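Local coordinates for cellulosomal-scaffolding protein A (Clostridium thermocellum, PDB 4B9F), which probably binds crystalline cellulose through its family 3a carbohydrate-binding module, helping to bring the cellulosome to its substrate, at residues T15-P20 with N116-Y121; L34-L39 with Y144-L149; A58-S63 with G99-G104. All coordinates share one frame; numbering follows the deposited sequence.

How the interactions relate
The three contacts illustrate how distant parts of a beta sandwich are joined by quite different means. Interaction 1 links two short strands by one backbone bridge and waters, interaction 2 adds a hairpin to a sheet, and interaction 3 is side-chain packing without a direct hydrogen bond. Interactions 2 and 3 touch, with centres 15 Å apart: Leu34 N probably bonds to Gly99 O at 2.9 Å, and Leu34 CD1 packs on Ile60 CD1 at 3.6 Å. Interaction 1 lies on the opposite side of the chain's centre, 26 Å from interaction 2 and 30 Å from interaction 3, centre to centre. In it the Tyr121 side chain lies about 5 Å from the bound calcium ion.

Interaction 1 of 3, residues T15-P20 with N116-Y121; sequences TNSINP and NDWSNY
Thr15 O receives the backbone N-H of Tyr121 in a nearly straight 2.7 Å bond (171° at the hydrogen), and Thr15 N returns a 3.1 Å bond to Tyr121 O. This two-way exchange is an antiparallel hydrogen-bonded pair, a single bridge between the short strands 14-15 and 121-122 of the beta sandwich, at the edges of two loops. Beyond it water takes over. One molecule donates to both Asn16 O and Ser119 O; another accepts from Asn16 ND2 and donates to Trp118 O at 2.6 Å. With CG between its backbone N and carbonyl carbon (chi1 67°), Asn16 brings that atom in plane to the edge of the Trp118 ring, 3.9 Å from CE3, the amide turned 76° from the indole. Family 3a modules are thought to meet cellulose with a flat face bearing aromatic rings, and the exposed Trp118 is consistent with this. An Asx turn shapes its loop: Asp117 OD1 accepts from Ser119 N and Ser119 OG, both on one face of the carboxylate. Tyr121 is buried instead, its OH hydrogen-bonded to Gln51 OE1. One face of its ring carries a CH-pi contact, Ile18 CD1 lying 3.7 Å from the ring centroid and displaced toward the rim.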
# COMPACT_ATOMS: atom_id res chain seq x y z
N THR A 15 9.27 -3.52 15.43
CA THR A 15 8.63 -2.21 15.37
C THR A 15 7.17 -2.34 15.76
O THR A 15 6.57 -3.38 15.54
CB THR A 15 8.73 -1.61 13.95
OG1 THR A 15 8.14 -0.30 13.93
CG2 THR A 15 8.01 -2.49 12.92
N ASN A 16 6.60 -1.29 16.35
CA ASN A 16 5.16 -1.31 16.63
C ASN A 16 4.32 -0.63 15.55
O ASN A 16 3.11 -0.51 15.68
CB ASN A 16 4.84 -0.76 18.04
CG ASN A 16 5.14 0.72 18.19
OD1 ASN A 16 5.29 1.46 17.23
ND2 ASN A 16 5.21 1.16 19.44
N SER A 17 4.97 -0.18 14.49
CA SER A 17 4.25 0.39 13.37
C SER A 17 4.91 -0.05 12.07
O SER A 17 6.13 -0.12 11.98
CB SER A 17 4.24 1.91 13.45
OG SER A 17 3.73 2.34 14.70
N ILE A 18 4.07 -0.35 11.09
CA ILE A 18 4.53 -0.67 9.75
C ILE A 18 4.09 0.46 8.82
O ILE A 18 2.97 0.95 8.92
CB ILE A 18 4.00 -2.05 9.30
CG1 ILE A 18 4.66 -3.13 10.18
CG2 ILE A 18 4.33 -2.33 7.83
CD1 ILE A 18 4.11 -4.54 10.01
N ASN A 19 4.98 0.88 7.93
CA ASN A 19 4.78 2.10 7.15
C ASN A 19 5.01 1.88 5.67
O ASN A 19 6.04 2.27 5.12
CB ASN A 19 5.71 3.21 7.66
CG ASN A 19 5.42 3.60 9.09
OD1 ASN A 19 5.79 2.89 10.03
ND2 ASN A 19 4.73 4.71 9.27
N PRO A 20 4.04 1.24 5.00
CA PRO A 20 4.17 0.98 3.57
C PRO A 20 4.01 2.28 2.77
O PRO A 20 3.03 3.00 2.98
CB PRO A 20 3.01 0.01 3.28
CG PRO A 20 2.03 0.26 4.37
CD PRO A 20 2.78 0.74 5.57
N ASN A 116 -3.79 -2.49 17.98
CA ASN A 116 -4.48 -1.55 18.85
C ASN A 116 -3.86 -1.46 20.24
O ASN A 116 -4.07 -0.48 20.96
CB ASN A 116 -5.98 -1.83 18.87
CG ASN A 116 -6.66 -1.52 17.53
OD1 ASN A 116 -6.00 -1.12 16.56
ND2 ASN A 116 -7.98 -1.72 17.46
N ASP A 117 -3.07 -2.47 20.62
CA ASP A 117 -2.36 -2.45 21.89
C ASP A 117 -0.90 -2.01 21.73
O ASP A 117 -0.13 -2.02 22.69
CB ASP A 117 -2.46 -3.81 22.60
CG ASP A 117 -1.66 -4.90 21.91
OD1 ASP A 117 -1.24 -4.71 20.75
OD2 ASP A 117 -1.46 -5.97 22.52
N TRP A 118 -0.53 -1.62 20.52
CA TRP A 118 0.80 -1.09 20.22
C TRP A 118 1.93 -2.10 20.49
O TRP A 118 3.08 -1.71 20.71
CB TRP A 118 1.03 0.28 20.91
CG TRP A 118 0.12 1.29 20.28
CD1 TRP A 118 -1.14 1.63 20.68
CD2 TRP A 118 0.37 2.03 19.08
NE1 TRP A 118 -1.68 2.54 19.82
CE2 TRP A 118 -0.78 2.80 18.82
CE3 TRP A 118 1.45 2.11 18.20
CZ2 TRP A 118 -0.87 3.66 17.72
CZ3 TRP A 118 1.36 2.96 17.10
CH2 TRP A 118 0.21 3.72 16.88
N SER A 119 1.59 -3.38 20.42
CA SER A 119 2.58 -4.44 20.56
C SER A 119 3.40 -4.62 19.28
O SER A 119 3.09 -4.06 18.23
CB SER A 119 1.94 -5.76 21.01
OG SER A 119 0.98 -6.23 20.08
N ASN A 120 4.47 -5.40 19.37
CA ASN A 120 5.45 -5.42 18.29
C ASN A 120 5.15 -6.34 17.12
O ASN A 120 4.49 -7.37 17.27
CB ASN A 120 6.84 -5.75 18.85
CG ASN A 120 7.44 -4.61 19.64
OD1 ASN A 120 7.09 -3.45 19.43
ND2 ASN A 120 8.35 -4.93 20.55
N TYR A 121 5.65 -5.92 15.96
CA TYR A 121 5.77 -6.74 14.78
C TYR A 121 7.24 -7.06 14.54
O TYR A 121 8.14 -6.34 15.01
CB TYR A 121 5.34 -5.96 13.55
CG TYR A 121 3.90 -5.54 13.44
CD1 TYR A 121 2.91 -6.44 13.03
CD2 TYR A 121 3.53 -4.22 13.67
CE1 TYR A 121 1.59 -6.03 12.88
CE2 TYR A 121 2.22 -3.80 13.53
CZ TYR A 121 1.25 -4.71 13.13
OH TYR A 121 -0.04 -4.27 12.98
O HOH W 1 1.47 -2.17 17.08
O HOH W 2 4.91 -0.27 21.87

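Interaction 2 of 3, residues L34-L39 with Y144-L149; sequences LSKLTL and YLNGVL
Thr38 lays OG1 against the CB of Tyr144, 3.4 Å away, where the two side chains share one face of an antiparallel sheet. Here strand 37-43 pairs with the first arm of a beta hairpin, whose type I' turn from Leu145 to Val148 places Asn146 and Gly147 at its corners. That arm, strand 142-145, lies between strand 37-43 and the second arm, strand 148-151, which is the outermost strand on that side of the five-stranded sheet. Thr38 and Tyr144 form a hydrogen-bonded pair: Thr38 N donates to Tyr144 O at 2.8 Å, and Tyr144 N to Thr38 O at 2.9 Å. Beyond Thr38, the Tyr144 ring makes a cation-pi contact with Arg40.

The next pair, Leu37 with Leu145, is non-hydrogen-bonded and turns its side chains to the other face. Each leucine lays CD1 over a backbone carbonyl of the partner segment. In Leu37, CG stands anti to the backbone N (chi1 -179°), and from it CD1 comes within 3.4 Å of Tyr144 O. In return Leu145 CD1 lies 3.8 Å from Lys36 O, also touching Lys36 CB and, more loosely, Leu37 CB. Lys36 and Asn146 lie side by side and point the same way, the lysine chain bent at its second torsion.

Where the paired strands give way to the turn, Lys36 O becomes the shared acceptor. Asn146 N bonds to it at 2.8 Å, and the CA-H of Leu145 also points toward it. A water completes the junction: it donates to Lys36 O, is hydrogen-bonded to Thr38 OG1, and accepts the N-H of Gly147 at 3.0 Å.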
# COMPACT_ATOMS: atom_id res chain seq x y z
N LEU A 34 -9.90 5.53 -9.37
CA LEU A 34 -9.25 5.11 -8.12
C LEU A 34 -10.19 4.37 -7.17
O LEU A 34 -9.74 3.58 -6.35
CB LEU A 34 -8.63 6.31 -7.40
CG LEU A 34 -7.31 6.80 -7.97
CD1 LEU A 34 -6.81 7.97 -7.13
CD2 LEU A 34 -6.27 5.69 -7.99
N SER A 35 -11.49 4.63 -7.28
CA SER A 35 -12.45 3.94 -6.42
C SER A 35 -12.47 2.44 -6.71
O SER A 35 -13.03 1.67 -5.93
CB SER A 35 -13.86 4.55 -6.55
OG SER A 35 -14.48 4.17 -7.76
N LYS A 36 -11.86 2.04 -7.83
CA LYS A 36 -11.77 0.63 -8.19
C LYS A 36 -10.38 0.03 -7.94
O LYS A 36 -10.18 -1.17 -8.15
CB LYS A 36 -12.12 0.43 -9.67
CG LYS A 36 -13.39 1.12 -10.12
CD LYS A 36 -14.62 0.49 -9.50
CE LYS A 36 -15.89 1.03 -10.15
NZ LYS A 36 -17.12 0.46 -9.55
N LEU A 37 -9.42 0.85 -7.51
CA LEU A 37 -8.05 0.39 -7.34
C LEU A 37 -7.79 -0.08 -5.92
O LEU A 37 -8.12 0.61 -4.96
CB LEU A 37 -7.07 1.51 -7.67
CG LEU A 37 -5.58 1.16 -7.55
CD1 LEU A 37 -5.18 0.10 -8.58
CD2 LEU A 37 -4.72 2.40 -7.70
N THR A 38 -7.21 -1.27 -5.78
CA THR A 38 -6.77 -1.72 -4.47
C THR A 38 -5.30 -2.14 -4.52
O THR A 38 -4.81 -2.58 -5.57
CB THR A 38 -7.62 -2.88 -3.92
OG1 THR A 38 -7.63 -3.94 -4.88
CG2 THR A 38 -9.05 -2.41 -3.65
N LEU A 39 -4.61 -1.99 -3.39
CA LEU A 39 -3.20 -2.33 -3.26
C LEU A 39 -3.06 -3.27 -2.08
O LEU A 39 -3.73 -3.10 -1.05
CB LEU A 39 -2.38 -1.06 -2.99
CG LEU A 39 -2.59 0.08 -3.99
CD1 LEU A 39 -1.89 1.36 -3.51
CD2 LEU A 39 -2.10 -0.30 -5.36
N TYR A 144 -4.88 -4.31 -7.86
CA TYR A 144 -6.06 -4.84 -8.54
C TYR A 144 -6.94 -3.68 -8.97
O TYR A 144 -7.07 -2.70 -8.23
CB TYR A 144 -6.85 -5.78 -7.63
CG TYR A 144 -6.08 -7.01 -7.21
CD1 TYR A 144 -5.09 -6.94 -6.25
CD2 TYR A 144 -6.35 -8.25 -7.80
CE1 TYR A 144 -4.37 -8.06 -5.88
CE2 TYR A 144 -5.64 -9.38 -7.44
CZ TYR A 144 -4.65 -9.28 -6.48
OH TYR A 144 -3.93 -10.39 -6.12
N LEU A 145 -7.53 -3.78 -10.15
CA LEU A 145 -8.48 -2.78 -10.62
C LEU A 145 -9.80 -3.49 -10.82
O LEU A 145 -9.90 -4.40 -11.65
CB LEU A 145 -7.99 -2.14 -11.92
CG LEU A 145 -8.73 -0.89 -12.41
CD1 LEU A 145 -8.65 0.23 -11.37
CD2 LEU A 145 -8.17 -0.43 -13.74
N ASN A 146 -10.81 -3.09 -10.04
CA ASN A 146 -12.09 -3.79 -10.03
C ASN A 146 -11.92 -5.28 -9.78
O ASN A 146 -12.61 -6.11 -10.37
CB ASN A 146 -12.86 -3.53 -11.33
CG ASN A 146 -14.36 -3.67 -11.17
OD1 ASN A 146 -14.88 -3.63 -10.05
ND2 ASN A 146 -15.07 -3.82 -12.28
N GLY A 147 -10.96 -5.62 -8.91
CA GLY A 147 -10.72 -7.01 -8.54
C GLY A 147 -9.86 -7.79 -9.51
O GLY A 147 -9.59 -8.98 -9.29
N VAL A 148 -9.44 -7.14 -10.59
CA VAL A 148 -8.61 -7.77 -11.62
C VAL A 148 -7.16 -7.35 -11.43
O VAL A 148 -6.86 -6.16 -11.40
CB VAL A 148 -9.07 -7.36 -13.03
CG1 VAL A 148 -8.15 -7.95 -14.08
CG2 VAL A 148 -10.52 -7.77 -13.27
N LEU A 149 -6.26 -8.32 -11.30
CA LEU A 149 -4.86 -8.02 -11.06
C LEU A 149 -4.27 -7.16 -12.19
O LEU A 149 -4.43 -7.48 -13.37
CB LEU A 149 -4.04 -9.30 -10.88
CG LEU A 149 -2.59 -9.07 -10.46
CD1 LEU A 149 -2.16 -10.15 -9.50
CD2 LEU A 149 -1.65 -9.03 -11.65
O HOH W 3 -9.70 -3.73 -6.89

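Interaction 3 of 3, residues A58-S63 with G99-G104; sequences AAIIGS and GTLEPG
Ile60 directs CB toward the 99-104 segment, and its two branches divide the work of the contact. From CB the short branch, CG2, meets Leu101 CD1 at 4.1 Å and lies at a similar distance from Thr100 O. The long branch runs through CG1 to CD1, which is anti to CA (chi2 171°) and ends 4.0 Å from Thr100 O; Leu34 covers the same methyl. The Ile60 and Leu101 side chains are skewed to each other. In the fold, this joins strand 51-61 of the six-stranded sheet to the short strand 100-101, which pairs with strand 32-33.

Further along, the segments meet again where strand 51-61 has ended. Ser63 CB comes within 3.9 Å of Gly104 O, a van der Waals approach. With no direct hydrogen bond between them, the two segments are held by van der Waals contact of carbon with carbon and with backbone oxygen. The one polar link is indirect, a water that donates firmly to Pro103 O at 2.6 Å and bonds only weakly, at 3.5 Å, to Ser63 OG.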
# COMPACT_ATOMS: atom_id res chain seq x y z
N ALA A 58 -1.38 11.46 1.42
CA ALA A 58 -1.54 10.95 0.05
C ALA A 58 -1.90 12.09 -0.86
O ALA A 58 -2.62 13.01 -0.47
CB ALA A 58 -2.60 9.86 -0.01
N ALA A 59 -1.42 12.03 -2.09
CA ALA A 59 -1.74 13.06 -3.06
C ALA A 59 -1.72 12.51 -4.46
O ALA A 59 -0.95 11.58 -4.76
CB ALA A 59 -0.77 14.26 -2.93
N ILE A 60 -2.58 13.07 -5.30
CA ILE A 60 -2.55 12.79 -6.73
C ILE A 60 -1.79 13.92 -7.40
O ILE A 60 -2.15 15.10 -7.24
CB ILE A 60 -3.97 12.68 -7.32
CG1 ILE A 60 -4.77 11.58 -6.60
CG2 ILE A 60 -3.90 12.43 -8.82
CD1 ILE A 60 -6.26 11.55 -6.98
N ILE A 61 -0.74 13.56 -8.12
CA ILE A 61 0.10 14.54 -8.80
C ILE A 61 -0.14 14.41 -10.30
O ILE A 61 0.07 13.35 -10.88
CB ILE A 61 1.59 14.29 -8.50
CG1 ILE A 61 1.83 14.22 -6.99
CG2 ILE A 61 2.46 15.35 -9.19
CD1 ILE A 61 1.40 15.45 -6.22
N GLY A 62 -0.60 15.50 -10.91
CA GLY A 62 -0.91 15.48 -12.33
C GLY A 62 0.34 15.44 -13.17
O GLY A 62 1.46 15.64 -12.68
N SER A 63 0.16 15.20 -14.46
CA SER A 63 1.30 15.15 -15.37
C SER A 63 2.05 16.48 -15.47
O SER A 63 3.24 16.51 -15.82
CB SER A 63 0.85 14.69 -16.76
OG SER A 63 -0.04 15.63 -17.33
N GLY A 99 -11.76 9.50 -6.77
CA GLY A 99 -10.62 10.07 -7.46
C GLY A 99 -10.32 9.40 -8.79
O GLY A 99 -10.78 8.29 -9.06
N THR A 100 -9.55 10.09 -9.61
CA THR A 100 -9.22 9.63 -10.94
C THR A 100 -7.74 9.83 -11.16
O THR A 100 -7.18 10.88 -10.81
CB THR A 100 -10.01 10.42 -12.00
OG1 THR A 100 -11.42 10.20 -11.82
CG2 THR A 100 -9.62 9.99 -13.39
N LEU A 101 -7.10 8.81 -11.71
CA LEU A 101 -5.69 8.88 -12.04
C LEU A 101 -5.56 9.00 -13.56
O LEU A 101 -5.75 8.02 -14.29
CB LEU A 101 -4.98 7.64 -11.53
CG LEU A 101 -3.46 7.70 -11.46
CD1 LEU A 101 -3.04 8.81 -10.50
CD2 LEU A 101 -2.89 6.37 -11.02
N GLU A 102 -5.27 10.21 -14.03
CA GLU A 102 -5.16 10.49 -15.46
C GLU A 102 -3.90 9.86 -16.05
O GLU A 102 -2.97 9.55 -15.32
CB GLU A 102 -5.11 12.01 -15.69
CG GLU A 102 -6.35 12.77 -15.24
CD GLU A 102 -7.55 12.54 -16.13
OE1 GLU A 102 -7.39 12.00 -17.25
OE2 GLU A 102 -8.67 12.89 -15.72
N PRO A 103 -3.87 9.68 -17.38
CA PRO A 103 -2.62 9.22 -18.00
C PRO A 103 -1.46 10.13 -17.62
O PRO A 103 -1.57 11.36 -17.73
CB PRO A 103 -2.91 9.33 -19.50
CG PRO A 103 -4.39 9.19 -19.60
CD PRO A 103 -4.95 9.86 -18.37
N GLY A 104 -0.36 9.54 -17.17
CA GLY A 104 0.82 10.31 -16.80
C GLY A 104 0.80 10.85 -15.38
O GLY A 104 1.79 11.43 -14.92
O HOH W 4 -2.85 13.64 -17.94